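Local coordinates for protein zinc chaperone AztD (Citrobacter koseri, PDB 6CMK) that acts as a periplasmic zinc chaperone, handing one zinc ion directly to the solute-binding protein AztC of a zinc transport system, at residues Tyr342-Asp345 / Pro351-Arg354. Residues are numbered along the deposited sequence; the frame is centred on the assembly and turned at random.
Sequences YSMD and PRPR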
ATOM      1  N   TYR B 342      21.344  30.381  -1.611  1.00 25.12           N
ATOM      2  CA  TYR B 342      20.471  31.022  -0.635  1.00 22.02           C
ATOM      3  C   TYR B 342      21.191  30.964   0.714  1.00 28.61           C
ATOM      4  O   TYR B 342      20.773  30.228   1.612  1.00 33.67           O
ATOM      5  CB  TYR B 342      19.103  30.318  -0.560  1.00 22.50           C
ATOM      6  CG  TYR B 342      18.069  30.616  -1.641  1.00 21.17           C
ATOM      7  CD1 TYR B 342      18.158  30.055  -2.917  1.00 24.40           C
ATOM      8  CD2 TYR B 342      16.948  31.388  -1.351  1.00 33.10           C
ATOM      9  CE1 TYR B 342      17.174  30.298  -3.881  1.00 20.65           C
ATOM     10  CE2 TYR B 342      15.973  31.639  -2.305  1.00 30.44           C
ATOM     11  CZ  TYR B 342      16.086  31.093  -3.563  1.00 33.58           C
ATOM     12  OH  TYR B 342      15.093  31.350  -4.487  1.00 24.00           O
ATOM     13  N   SER B 343      22.296  31.702   0.837  1.00 37.14           N
ATOM     14  CA  SER B 343      23.079  31.700   2.070  1.00 48.19           C
ATOM     15  C   SER B 343      22.196  32.097   3.249  1.00 34.95           C
ATOM     16  O   SER B 343      21.631  33.190   3.261  1.00 31.61           O
ATOM     17  CB  SER B 343      24.256  32.666   1.934  1.00 50.29           C
ATOM     18  OG  SER B 343      25.013  32.732   3.129  1.00 48.42           O
ATOM     19  N   MET B 344      22.072  31.221   4.246  1.00 44.27           N
ATOM     20  CA  MET B 344      21.073  31.475   5.280  1.00 54.11           C
ATOM     21  C   MET B 344      21.611  32.263   6.470  1.00 70.30           C
ATOM     22  O   MET B 344      20.813  32.872   7.193  1.00 61.62           O
ATOM     23  CB  MET B 344      20.421  30.165   5.768  1.00 48.76           C
ATOM     24  CG  MET B 344      21.290  28.917   5.943  1.00 42.83           C
ATOM     25  SD  MET B 344      20.454  27.405   5.374  1.00 43.11           S
ATOM     26  CE  MET B 344      18.776  27.575   6.009  1.00 39.93           C
ATOM     27  N   ASP B 345      22.928  32.303   6.676  1.00 75.67           N
ATOM     28  CA  ASP B 345      23.496  33.079   7.773  1.00 62.13           C
ATOM     29  C   ASP B 345      22.998  34.517   7.752  1.00 58.03           C
ATOM     30  O   ASP B 345      23.393  35.292   6.877  1.00 56.36           O
ATOM     31  CB  ASP B 345      25.025  33.076   7.714  1.00 48.21           C
ATOM     32  N   PRO B 351      12.167  33.376   2.310  1.00 26.35           N
ATOM     33  CA  PRO B 351      11.851  32.179   1.515  1.00 27.09           C
ATOM     34  C   PRO B 351      13.103  31.592   0.878  1.00 20.00           C
ATOM     35  O   PRO B 351      13.990  32.318   0.431  1.00 23.21           O
ATOM     36  CB  PRO B 351      10.890  32.715   0.446  1.00 36.46           C
ATOM     37  CG  PRO B 351      11.206  34.174   0.353  1.00 37.98           C
ATOM     38  CD  PRO B 351      11.521  34.579   1.758  1.00 34.36           C
ATOM     39  N   ARG B 352      13.184  30.273   0.801  1.00 22.78           N
ATOM     40  CA  ARG B 352      14.202  29.352   0.327  1.00 18.84           C
ATOM     41  C   ARG B 352      13.583  28.163  -0.379  1.00 17.49           C
ATOM     42  O   ARG B 352      12.413  27.836  -0.161  1.00 17.62           O
ATOM     43  CB  ARG B 352      15.103  28.870   1.469  1.00 24.09           C
ATOM     44  CG  ARG B 352      15.764  30.027   2.174  1.00 24.64           C
ATOM     45  CD  ARG B 352      17.105  29.665   2.767  1.00 45.83           C
ATOM     46  NE  ARG B 352      17.614  30.792   3.537  1.00 62.76           N
ATOM     47  CZ  ARG B 352      17.114  31.168   4.709  1.00 68.47           C
ATOM     48  NH1 ARG B 352      16.098  30.500   5.251  1.00 60.79           N
ATOM     49  NH2 ARG B 352      17.626  32.210   5.341  1.00 81.58           N
ATOM     50  N   PRO B 353      14.357  27.490  -1.226  1.00 17.67           N
ATOM     51  CA  PRO B 353      13.847  26.325  -1.960  1.00 16.62           C
ATOM     52  C   PRO B 353      13.292  25.215  -1.075  1.00 16.75           C
ATOM     53  O   PRO B 353      13.741  24.993   0.052  1.00 17.15           O
ATOM     54  CB  PRO B 353      15.081  25.855  -2.730  1.00 16.72           C
ATOM     55  CG  PRO B 353      15.811  27.132  -3.004  1.00 18.82           C
ATOM     56  CD  PRO B 353      15.679  27.907  -1.726  1.00 18.76           C
ATOM     57  N   ARG B 354      12.309  24.501  -1.630  1.00 15.98           N
ATOM     58  CA  ARG B 354      11.736  23.293  -1.049  1.00 14.77           C
ATOM     59  C   ARG B 354      11.661  22.234  -2.143  1.00 16.51           C
ATOM     60  O   ARG B 354      11.462  22.559  -3.320  1.00 16.92           O
ATOM     61  CB  ARG B 354      10.336  23.562  -0.456  1.00 14.70           C
ATOM     62  CG  ARG B 354      10.328  24.591   0.697  1.00 16.18           C
ATOM     63  CD  ARG B 354      11.032  23.973   1.891  1.00 16.50           C
ATOM     64  NE  ARG B 354      11.006  24.785   3.106  1.00 21.64           N
ATOM     65  CZ  ARG B 354      11.986  25.574   3.523  1.00 28.57           C
ATOM     66  NH1 ARG B 354      13.099  25.708   2.816  1.00 20.40           N
ATOM     67  NH2 ARG B 354      11.847  26.238   4.665  1.00 24.47           N
TER
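In the loop that links two blades of the AztD beta propeller, Tyr342 and Pro353 pack against each other without a hydrogen bond between their segments. Pro353 lays its CD over the centre of the Tyr342 ring, 3.4 Å from the centroid and only 7° off the ring normal, a CH-pi contact in which CG of the proline reaches on toward CE1. The same ring meets a carbonyl at its edge, Tyr342 CE2 lying 3.4 Å from Pro351 O. With CG anti to its own carbonyl carbon (chi1 -79°), Tyr342 sends the ring across the loop, and its OH is gripped by Asp366 OD1, at the end of strand 361-366, and the backbone N of Leu368 just beyond it. Such anchoring ties the loop, which leaves strand 331-337 at the edge of one four-stranded antiparallel blade and enters strand 355-358 of the next, to the blade it is about to join. Arg352 runs back the other way, extended from CG to NE, with its CD 3.9 Å from Tyr342 CB. Met344 crosses it at about a right angle: Met344 CB sits over one face of the guanidinium, offset toward the rim, 3.5 Å from Arg352 NH2. Arg352 NH1 donates to Trp348 O, among the residues that link the two segments, while Met344 and Arg352 both touch Val301 of strand 300-305.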